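Local coordinates for protein LigF (Sphingobium sp. SYK-6, PDB 4XT0) that cleaves beta-aryl ether bonds of lignin as a beta-etherase of the glutathione S-transferase superfamily, with glutathione bound in its pocket, at residues Met4-Ser10 / Glu30-Val36; Val101-Trp105 / Ser174-Leu178; Asn200-Asn205 / Trp229-Asn234. Numbering follows the deposited sequence.

LigF combines a thioredoxin-like N-terminal domain with an all-helical C-terminal domain, and each has contacts of its own. Contact 1 pairs two strands of the thioredoxin-like domain, whereas contacts 2 and 3 join helices of the C-terminal domain. The centre of contact 1 lies about 28 Å from that of contact 2 and about 23 Å from that of contact 3, without touching either. Contacts 2 and 3, with centres about 13 Å apart, touch through Asn200: Trp105 CZ3 comes 3.3 Å from Asn200 OD1, and Leu178 CD2 3.7 Å from the same oxygen. Bound glutathione lies about 8, 9 and 13 Å from the side chains of Val36, Trp105 and Asn200 respectively.

Contact 1 of 3, residues Met4-Ser10 / Glu30-Val36; sequences MTLKLYS and EFEQVFV
Met4, Glu32 and Phe31, the residues with most surface buried, lie where the pairing of parallel strands 6-10 and 32-35 begins, Met4 and Phe31 just ahead of the strands. The axes are 4.9 Å apart and 21° from alignment. With helix 15-26 between them the strands make the first beta-alpha-beta unit of the thioredoxin-like fold.

Both backbones are extended, pairing Lys7-Glu32 (CA to CA 4.6 Å), Leu8-Gln33, Tyr9-Val34 and Ser10-Phe35. Leu6 O accepts from Glu32 N (2.9 Å), Leu8 N donates to Glu32 O (3.0 Å), Leu8 O accepts from Val34 N (2.9 Å), Ser10 N donates to Val34 O (3.2 Å) and Ser10 O accepts from Val36 N (3.0 Å). A water links Leu6 N to Glu30 O.

Glu32, chi1 and chi2 both t, forms a salt bridge from OE1 to Lys7 NZ (2.6 Å). Poorly ordered Met4 packs CG on Glu32 CB (3.6 Å). Phe31, chi1 p, sets CD2 4.1 Å from Leu8 CB, on the side of helix 15-26.

Backbone hydrogen bonds thus fix the register; the Lys7, Glu32, Tyr9 and Val34 face combines the salt bridge with apolar Tyr9-Val34 contact, while Leu8 and Phe31 add apolar contact facing the helix.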
loop_
_atom_site.group_PDB
_atom_site.type_symbol
_atom_site.label_atom_id
_atom_site.label_comp_id
_atom_site.label_asym_id
_atom_site.label_seq_id
_atom_site.Cartn_x
_atom_site.Cartn_y
_atom_site.Cartn_z
ATOM N N MET A 4 1.242 -23.607 21.602
ATOM C CA MET A 4 1.672 -22.985 20.354
ATOM C C MET A 4 2.575 -21.776 20.599
ATOM O O MET A 4 2.390 -21.028 21.555
ATOM C CB MET A 4 0.458 -22.559 19.520
ATOM C CG MET A 4 -0.418 -23.705 19.036
ATOM S SD MET A 4 0.405 -24.795 17.857
ATOM C CE MET A 4 -0.984 -25.747 17.238
ATOM N N THR A 5 3.556 -21.592 19.728
ATOM C CA THR A 5 4.364 -20.384 19.744
ATOM C C THR A 5 3.916 -19.459 18.612
ATOM O O THR A 5 4.297 -18.291 18.569
ATOM C CB THR A 5 5.858 -20.698 19.602
ATOM O OG1 THR A 5 6.098 -21.334 18.337
ATOM C CG2 THR A 5 6.317 -21.608 20.736
ATOM N N LEU A 6 3.113 -20.000 17.698
ATOM C CA LEU A 6 2.516 -19.225 16.609
ATOM C C LEU A 6 1.008 -19.279 16.733
ATOM O O LEU A 6 0.434 -20.368 16.826
ATOM C CB LEU A 6 2.922 -19.769 15.237
ATOM C CG LEU A 6 4.118 -19.263 14.438
ATOM C CD1 LEU A 6 4.155 -20.020 13.107
ATOM C CD2 LEU A 6 4.052 -17.756 14.212
ATOM N N LYS A 7 0.374 -18.111 16.734
ATOM C CA LYS A 7 -1.087 -18.009 16.744
ATOM C C LYS A 7 -1.533 -16.987 15.709
ATOM O O LYS A 7 -0.919 -15.924 15.590
ATOM C CB LYS A 7 -1.605 -17.610 18.128
ATOM C CG LYS A 7 -1.207 -18.576 19.233
ATOM C CD LYS A 7 -1.691 -18.095 20.598
ATOM C CE LYS A 7 -1.086 -18.935 21.719
ATOM N NZ LYS A 7 -1.342 -20.398 21.502
ATOM N N LEU A 8 -2.577 -17.314 14.945
ATOM C CA LEU A 8 -3.173 -16.343 14.027
ATOM C C LEU A 8 -4.608 -16.012 14.447
ATOM O O LEU A 8 -5.448 -16.900 14.578
ATOM C CB LEU A 8 -3.180 -16.854 12.582
ATOM C CG LEU A 8 -3.661 -15.777 11.595
ATOM C CD1 LEU A 8 -2.574 -14.694 11.406
ATOM C CD2 LEU A 8 -4.095 -16.345 10.247
ATOM N N TYR A 9 -4.870 -14.726 14.628
ATOM C CA TYR A 9 -6.192 -14.205 14.948
ATOM C C TYR A 9 -6.812 -13.638 13.684
ATOM O O TYR A 9 -6.256 -12.694 13.109
ATOM C CB TYR A 9 -6.083 -13.121 16.018
ATOM C CG TYR A 9 -5.534 -13.635 17.318
ATOM C CD1 TYR A 9 -4.167 -13.644 17.567
ATOM C CD2 TYR A 9 -6.387 -14.131 18.298
ATOM C CE1 TYR A 9 -3.664 -14.125 18.760
ATOM C CE2 TYR A 9 -5.894 -14.612 19.491
ATOM C CZ TYR A 9 -4.535 -14.606 19.716
ATOM O OH TYR A 9 -4.046 -15.088 20.900
ATOM N N SER A 10 -7.929 -14.199 13.223
ATOM C CA SER A 10 -8.475 -13.758 11.931
ATOM C C SER A 10 -9.933 -14.153 11.733
ATOM O O SER A 10 -10.514 -14.845 12.575
ATOM C CB SER A 10 -7.642 -14.329 10.773
ATOM O OG SER A 10 -8.125 -15.612 10.383
ATOM N N GLU A 30 3.059 -25.122 11.971
ATOM C CA GLU A 30 2.106 -25.384 13.044
ATOM C C GLU A 30 1.740 -24.081 13.769
ATOM O O GLU A 30 2.609 -23.266 14.099
ATOM C CB GLU A 30 2.677 -26.413 14.024
ATOM C CG GLU A 30 1.623 -27.132 14.833
ATOM C CD GLU A 30 2.226 -28.151 15.784
ATOM O OE1 GLU A 30 3.430 -28.463 15.631
ATOM O OE2 GLU A 30 1.499 -28.638 16.681
ATOM N N PHE A 31 0.448 -23.883 13.995
ATOM C CA PHE A 31 -0.048 -22.660 14.603
ATOM C C PHE A 31 -1.436 -22.887 15.162
ATOM O O PHE A 31 -2.154 -23.776 14.704
ATOM C CB PHE A 31 -0.082 -21.509 13.590
ATOM C CG PHE A 31 -1.151 -21.651 12.519
ATOM C CD1 PHE A 31 -0.973 -22.513 11.442
ATOM C CD2 PHE A 31 -2.325 -20.907 12.588
ATOM C CE1 PHE A 31 -1.952 -22.639 10.446
ATOM C CE2 PHE A 31 -3.306 -21.021 11.607
ATOM C CZ PHE A 31 -3.122 -21.887 10.533
ATOM N N GLU A 32 -1.810 -22.080 16.151
ATOM C CA GLU A 32 -3.177 -22.092 16.646
ATOM C C GLU A 32 -4.028 -21.146 15.796
ATOM O O GLU A 32 -3.754 -19.946 15.686
ATOM C CB GLU A 32 -3.236 -21.696 18.131
ATOM C CG GLU A 32 -4.603 -21.928 18.752
ATOM C CD GLU A 32 -4.738 -21.338 20.153
ATOM O OE1 GLU A 32 -3.722 -20.889 20.728
ATOM O OE2 GLU A 32 -5.871 -21.324 20.678
ATOM N N GLN A 33 -5.055 -21.698 15.169
ATOM C CA GLN A 33 -5.970 -20.900 14.367
ATOM C C GLN A 33 -7.068 -20.346 15.274
ATOM O O GLN A 33 -7.939 -21.093 15.697
ATOM C CB GLN A 33 -6.560 -21.754 13.225
ATOM C CG GLN A 33 -7.348 -20.954 12.193
ATOM C CD GLN A 33 -7.635 -21.742 10.929
ATOM O OE1 GLN A 33 -6.769 -22.450 10.416
ATOM N NE2 GLN A 33 -8.851 -21.606 10.409
ATOM N N VAL A 34 -7.016 -19.053 15.593
ATOM C CA VAL A 34 -8.014 -18.457 16.486
ATOM C C VAL A 34 -9.065 -17.675 15.706
ATOM O O VAL A 34 -8.761 -16.672 15.060
ATOM C CB VAL A 34 -7.367 -17.522 17.541
ATOM C CG1 VAL A 34 -8.442 -16.940 18.461
ATOM C CG2 VAL A 34 -6.337 -18.285 18.357
ATOM N N PHE A 35 -10.305 -18.151 15.747
ATOM C CA PHE A 35 -11.397 -17.471 15.056
ATOM C C PHE A 35 -11.889 -16.270 15.860
ATOM O O PHE A 35 -12.409 -16.427 16.963
ATOM C CB PHE A 35 -12.561 -18.435 14.798
ATOM C CG PHE A 35 -13.707 -17.810 14.057
ATOM C CD1 PHE A 35 -13.514 -17.263 12.797
ATOM C CD2 PHE A 35 -14.975 -17.777 14.612
ATOM C CE1 PHE A 35 -14.566 -16.689 12.104
ATOM C CE2 PHE A 35 -16.035 -17.209 13.924
ATOM C CZ PHE A 35 -15.833 -16.669 12.666
ATOM N N VAL A 36 -11.701 -15.072 15.313
ATOM C CA VAL A 36 -12.263 -13.849 15.892
ATOM C C VAL A 36 -13.627 -13.638 15.250
ATOM O O VAL A 36 -13.706 -13.376 14.051
ATOM C CB VAL A 36 -11.345 -12.633 15.632
ATOM C CG1 VAL A 36 -11.932 -11.352 16.213
ATOM C CG2 VAL A 36 -9.953 -12.903 16.189
HETATM O O HOH W 1 2.944 -22.994 17.060
#

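Contact 2 of 3, residues Val101-Trp105 / Ser174-Leu178; sequences VWTKW and SVARL
This is a buried contact between two nearly antiparallel helices that do not pack backbone to backbone but are bridged by long side chains. It belongs to the all-helical C-terminal domain of the glutathione S-transferase fold, where segment 101-105 lies on helix 93-121 and segment 174-178 on helix 161-182.

Both segments are regular alpha-helix, with Trp105 N hydrogen-bonded to Val101 O (3.1 Å) and Leu178 N to Ser174 O (3.2 Å). Their axes run at 165° and approach no closer than 13.2 Å; the nearest CA pairs are Trp105 with Ser174 at 9.4 Å and Trp102 with Leu178 at 9.8 Å. Such a gap is too wide for small residues to close, and two tryptophans span it. Trp105, chi1 t and chi2 78°, has its CA-to-CB bond pointing toward the partner helix and turns the edge of its ring to Ser174, CH2 lying 3.6 Å from Ser174 O and 3.8 Å from Ser174 CB. Trp102, one turn earlier with chi1 m (-81°) and chi2 109°, starts out sideways, yet its six-membered ring reaches Leu178. That leucine, m and t in chi1 and chi2, places CD2 near both indoles, 3.7 Å from Trp102 CZ3 and 4.3 Å from Trp105 CZ3.

Asn200 of helix 195-204 touches both Trp105 and Leu178. Away from the indoles, Lys104 forms a salt bridge with Glu69 of the second subunit, so helix 93-121 also takes part in the dimer.

Arg177 completes the contact: its NH1, hydrogen-bonded to Thr181, stands 3.7 Å from Trp102 CH2, which sits over one face of the guanidinium.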
loop_
_atom_site.group_PDB
_atom_site.type_symbol
_atom_site.label_atom_id
_atom_site.label_comp_id
_atom_site.label_asym_id
_atom_site.label_seq_id
_atom_site.Cartn_x
_atom_site.Cartn_y
_atom_site.Cartn_z
ATOM N N VAL A 101 5.188 -5.485 -6.245
ATOM C CA VAL A 101 4.339 -4.583 -7.019
ATOM C C VAL A 101 2.907 -5.142 -6.997
ATOM O O VAL A 101 1.948 -4.394 -6.809
ATOM C CB VAL A 101 4.839 -4.401 -8.474
ATOM C CG1 VAL A 101 3.820 -3.597 -9.305
ATOM C CG2 VAL A 101 6.194 -3.676 -8.486
ATOM N N TRP A 102 2.768 -6.459 -7.153
ATOM C CA TRP A 102 1.443 -7.095 -7.080
ATOM C C TRP A 102 0.823 -7.018 -5.699
ATOM O O TRP A 102 -0.386 -6.804 -5.577
ATOM C CB TRP A 102 1.503 -8.581 -7.495
ATOM C CG TRP A 102 1.504 -8.790 -8.976
ATOM C CD1 TRP A 102 2.547 -9.214 -9.736
ATOM C CD2 TRP A 102 0.407 -8.576 -9.864
ATOM N NE1 TRP A 102 2.175 -9.282 -11.051
ATOM C CE2 TRP A 102 0.871 -8.887 -11.166
ATOM C CE3 TRP A 102 -0.915 -8.151 -9.706
ATOM C CZ2 TRP A 102 0.051 -8.797 -12.292
ATOM C CZ3 TRP A 102 -1.729 -8.057 -10.831
ATOM C CH2 TRP A 102 -1.241 -8.381 -12.104
ATOM N N THR A 103 1.620 -7.265 -4.654
ATOM C CA THR A 103 1.026 -7.353 -3.325
ATOM C C THR A 103 0.627 -5.956 -2.845
ATOM O O THR A 103 -0.402 -5.791 -2.205
ATOM C CB THR A 103 1.963 -8.054 -2.290
ATOM O OG1 THR A 103 3.197 -7.341 -2.141
ATOM C CG2 THR A 103 2.244 -9.518 -2.702
ATOM N N LYS A 104 1.421 -4.942 -3.162
ATOM C CA LYS A 104 1.073 -3.598 -2.726
ATOM C C LYS A 104 -0.096 -3.066 -3.565
ATOM O O LYS A 104 -0.885 -2.255 -3.091
ATOM C CB LYS A 104 2.290 -2.665 -2.795
ATOM C CG LYS A 104 2.627 -2.137 -4.205
ATOM C CD LYS A 104 4.068 -1.590 -4.213
ATOM C CE LYS A 104 4.239 -0.395 -3.254
ATOM N NZ LYS A 104 3.515 0.834 -3.796
ATOM N N TRP A 105 -0.236 -3.552 -4.794
ATOM C CA TRP A 105 -1.379 -3.169 -5.610
ATOM C C TRP A 105 -2.681 -3.727 -5.021
ATOM O O TRP A 105 -3.723 -3.096 -5.109
ATOM C CB TRP A 105 -1.194 -3.645 -7.043
ATOM C CG TRP A 105 -2.334 -3.346 -7.950
ATOM C CD1 TRP A 105 -2.639 -2.150 -8.535
ATOM C CD2 TRP A 105 -3.298 -4.288 -8.414
ATOM N NE1 TRP A 105 -3.754 -2.289 -9.334
ATOM C CE2 TRP A 105 -4.175 -3.593 -9.282
ATOM C CE3 TRP A 105 -3.518 -5.651 -8.186
ATOM C CZ2 TRP A 105 -5.256 -4.216 -9.908
ATOM C CZ3 TRP A 105 -4.587 -6.271 -8.818
ATOM C CH2 TRP A 105 -5.441 -5.550 -9.670
ATOM N N SER A 174 -9.462 -3.684 -12.194
ATOM C CA SER A 174 -8.644 -4.653 -11.461
ATOM C C SER A 174 -8.649 -6.018 -12.123
ATOM O O SER A 174 -7.616 -6.675 -12.246
ATOM C CB SER A 174 -9.129 -4.795 -10.012
ATOM O OG SER A 174 -8.962 -3.594 -9.282
ATOM N N VAL A 175 -9.834 -6.446 -12.531
ATOM C CA VAL A 175 -10.015 -7.742 -13.168
ATOM C C VAL A 175 -9.365 -7.792 -14.562
ATOM O O VAL A 175 -8.776 -8.811 -14.939
ATOM C CB VAL A 175 -11.528 -8.077 -13.248
ATOM C CG1 VAL A 175 -11.821 -9.059 -14.360
ATOM C CG2 VAL A 175 -12.005 -8.593 -11.898
ATOM N N ALA A 176 -9.471 -6.700 -15.322
ATOM C CA ALA A 176 -8.791 -6.600 -16.611
ATOM C C ALA A 176 -7.268 -6.698 -16.438
ATOM O O ALA A 176 -6.584 -7.330 -17.240
ATOM C CB ALA A 176 -9.162 -5.290 -17.328
ATOM N N ARG A 177 -6.736 -6.086 -15.386
ATOM C CA ARG A 177 -5.289 -6.113 -15.175
ATOM C C ARG A 177 -4.794 -7.535 -14.883
ATOM O O ARG A 177 -3.741 -7.954 -15.366
ATOM C CB ARG A 177 -4.894 -5.178 -14.033
ATOM C CG ARG A 177 -3.405 -5.204 -13.729
ATOM C CD ARG A 177 -2.600 -4.752 -14.947
ATOM N NE ARG A 177 -1.169 -4.903 -14.712
ATOM C CZ ARG A 177 -0.474 -5.991 -15.017
ATOM N NH1 ARG A 177 -1.079 -7.027 -15.589
ATOM N NH2 ARG A 177 0.826 -6.040 -14.754
ATOM N N LEU A 178 -5.564 -8.263 -14.085
ATOM C CA LEU A 178 -5.233 -9.632 -13.734
ATOM C C LEU A 178 -5.277 -10.520 -14.959
ATOM O O LEU A 178 -4.406 -11.375 -15.146
ATOM C CB LEU A 178 -6.187 -10.165 -12.653
ATOM C CG LEU A 178 -5.959 -9.616 -11.242
ATOM C CD1 LEU A 178 -7.157 -9.922 -10.349
ATOM C CD2 LEU A 178 -4.686 -10.195 -10.625
#

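Contact 3 of 3, residues Asn200-Asn205 / Trp229-Asn234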
loop_
_atom_site.group_PDB
_atom_site.type_symbol
_atom_site.label_atom_id
_atom_site.label_comp_id
_atom_site.label_asym_id
_atom_site.label_seq_id
_atom_site.Cartn_x
_atom_site.Cartn_y
_atom_site.Cartn_z
ATOM N N ASN A 200 -3.549 -11.678 -4.033
ATOM C CA ASN A 200 -4.583 -11.386 -5.008
ATOM C C ASN A 200 -5.730 -12.387 -4.927
ATOM O O ASN A 200 -6.900 -12.015 -5.106
ATOM C CB ASN A 200 -3.996 -11.362 -6.423
ATOM C CG ASN A 200 -3.352 -10.043 -6.752
ATOM O OD1 ASN A 200 -4.026 -9.108 -7.184
ATOM N ND2 ASN A 200 -2.040 -9.949 -6.535
ATOM N N PHE A 201 -5.393 -13.648 -4.655
ATOM C CA PHE A 201 -6.401 -14.708 -4.504
ATOM C C PHE A 201 -7.290 -14.399 -3.313
ATOM O O PHE A 201 -8.489 -14.666 -3.342
ATOM C CB PHE A 201 -5.728 -16.085 -4.334
ATOM C CG PHE A 201 -6.690 -17.238 -4.168
ATOM C CD1 PHE A 201 -7.219 -17.880 -5.273
ATOM C CD2 PHE A 201 -7.024 -17.708 -2.906
ATOM C CE1 PHE A 201 -8.094 -18.967 -5.136
ATOM C CE2 PHE A 201 -7.900 -18.790 -2.752
ATOM C CZ PHE A 201 -8.425 -19.426 -3.869
ATOM N N ALA A 202 -6.698 -13.826 -2.263
ATOM C CA ALA A 202 -7.455 -13.443 -1.063
ATOM C C ALA A 202 -8.635 -12.533 -1.409
ATOM O O ALA A 202 -9.722 -12.663 -0.828
ATOM C CB ALA A 202 -6.529 -12.749 -0.038
ATOM N N ILE A 203 -8.419 -11.623 -2.361
ATOM C CA ILE A 203 -9.483 -10.718 -2.840
ATOM C C ILE A 203 -10.313 -11.338 -3.960
ATOM O O ILE A 203 -11.535 -11.221 -3.969
ATOM C CB ILE A 203 -8.894 -9.359 -3.360
ATOM C CG1 ILE A 203 -7.922 -8.757 -2.336
ATOM C CG2 ILE A 203 -10.018 -8.379 -3.729
ATOM C CD1 ILE A 203 -8.481 -8.652 -0.903
ATOM N N ALA A 204 -9.662 -12.009 -4.906
ATOM C CA ALA A 204 -10.371 -12.433 -6.115
ATOM C C ALA A 204 -11.238 -13.672 -5.924
ATOM O O ALA A 204 -12.249 -13.821 -6.609
ATOM C CB ALA A 204 -9.383 -12.676 -7.257
ATOM N N ASN A 205 -10.848 -14.575 -5.026
ATOM C CA ASN A 205 -11.624 -15.800 -4.853
ATOM C C ASN A 205 -13.047 -15.502 -4.382
ATOM O O ASN A 205 -13.245 -14.878 -3.341
ATOM C CB ASN A 205 -10.937 -16.746 -3.869
ATOM C CG ASN A 205 -11.556 -18.136 -3.869
ATOM O OD1 ASN A 205 -11.783 -18.723 -4.930
ATOM N ND2 ASN A 205 -11.841 -18.664 -2.678
ATOM N N TRP A 229 -6.619 -19.566 -13.267
ATOM C CA TRP A 229 -5.761 -19.265 -12.124
ATOM C C TRP A 229 -6.505 -19.510 -10.802
ATOM O O TRP A 229 -5.975 -20.158 -9.892
ATOM C CB TRP A 229 -5.261 -17.821 -12.246
ATOM C CG TRP A 229 -4.540 -17.202 -11.064
ATOM C CD1 TRP A 229 -3.210 -17.327 -10.745
ATOM C CD2 TRP A 229 -5.099 -16.285 -10.108
ATOM N NE1 TRP A 229 -2.921 -16.565 -9.634
ATOM C CE2 TRP A 229 -4.050 -15.917 -9.229
ATOM C CE3 TRP A 229 -6.375 -15.750 -9.908
ATOM C CZ2 TRP A 229 -4.254 -15.040 -8.152
ATOM C CZ3 TRP A 229 -6.570 -14.869 -8.841
ATOM C CH2 TRP A 229 -5.510 -14.524 -7.981
ATOM N N LEU A 230 -7.741 -19.020 -10.705
ATOM C CA LEU A 230 -8.568 -19.284 -9.524
ATOM C C LEU A 230 -8.740 -20.788 -9.267
ATOM O O LEU A 230 -8.625 -21.245 -8.130
ATOM C CB LEU A 230 -9.943 -18.627 -9.670
ATOM C CG LEU A 230 -10.050 -17.114 -9.450
ATOM C CD1 LEU A 230 -11.441 -16.625 -9.872
ATOM C CD2 LEU A 230 -9.769 -16.735 -7.988
ATOM N N ASP A 231 -9.020 -21.542 -10.330
ATOM C CA ASP A 231 -9.137 -22.999 -10.257
ATOM C C ASP A 231 -7.834 -23.656 -9.813
ATOM O O ASP A 231 -7.834 -24.555 -8.974
ATOM C CB ASP A 231 -9.544 -23.566 -11.612
ATOM C CG ASP A 231 -11.020 -23.356 -11.921
ATOM O OD1 ASP A 231 -11.757 -22.840 -11.053
ATOM O OD2 ASP A 231 -11.438 -23.716 -13.036
ATOM N N ARG A 232 -6.734 -23.201 -10.411
ATOM C CA ARG A 232 -5.386 -23.687 -10.146
ATOM C C ARG A 232 -5.031 -23.563 -8.654
ATOM O O ARG A 232 -4.590 -24.520 -8.011
ATOM C CB ARG A 232 -4.405 -22.888 -11.033
ATOM C CG ARG A 232 -2.921 -23.140 -10.869
ATOM C CD ARG A 232 -2.118 -22.416 -11.985
ATOM N NE ARG A 232 -2.640 -22.748 -13.316
ATOM C CZ ARG A 232 -3.169 -21.867 -14.168
ATOM N NH1 ARG A 232 -3.215 -20.574 -13.866
ATOM N NH2 ARG A 232 -3.635 -22.279 -15.342
ATOM N N ILE A 233 -5.244 -22.383 -8.096
ATOM C CA ILE A 233 -4.902 -22.165 -6.698
ATOM C C ILE A 233 -5.829 -22.984 -5.797
ATOM O O ILE A 233 -5.382 -23.596 -4.824
ATOM C CB ILE A 233 -4.962 -20.671 -6.349
ATOM C CG1 ILE A 233 -3.940 -19.927 -7.209
ATOM C CG2 ILE A 233 -4.682 -20.454 -4.877
ATOM C CD1 ILE A 233 -3.955 -18.450 -7.021
ATOM N N ASN A 234 -7.111 -23.029 -6.146
ATOM C CA ASN A 234 -8.068 -23.829 -5.388
ATOM C C ASN A 234 -7.776 -25.341 -5.411
ATOM O O ASN A 234 -8.246 -26.080 -4.544
ATOM C CB ASN A 234 -9.488 -23.569 -5.902
ATOM C CG ASN A 234 -10.169 -22.426 -5.166
ATOM O OD1 ASN A 234 -10.285 -22.452 -3.947
ATOM N ND2 ASN A 234 -10.623 -21.426 -5.902
HETATM O O HOH W 2 -12.498 -21.641 -2.670
#
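Phe201 lays one face of its ring against Ile233: CG2 stands 3.7 Å from the ring centroid and only 13° off its normal, a CH-pi contact. The ring edge is occupied too, with CE1 3.8 Å from Leu230 O and CZ 3.6 Å from Asn234 OD1. Phe201 is thus a knob in the hole formed by Trp229, Leu230, Ile233 and Asn234. Trp229 approaches with its own edge, CH2 lying 3.4 Å from Phe201 N and CZ3 3.9 Å from Ala204 CB, while its NE1 is held by Asp197.

In the C-terminal helical domain of this glutathione S-transferase fold, segments 200-204 and 229-234 of helices 195-204 and 224-235 cross at -111°, their axes 11.1 Å apart at closest approach. Leu18 of helix 15-26, from the thioredoxin-like domain, also touches Phe201.

Asn205 leaves helical geometry just after helix 195-204, and its OD1 accepts a hydrogen bond from Asn234 ND2 at 3.1 Å. A water accepts from Asn205 ND2 (3.0 Å) and donates to Asn234 OD1 (2.7 Å), joining the two amides a second time.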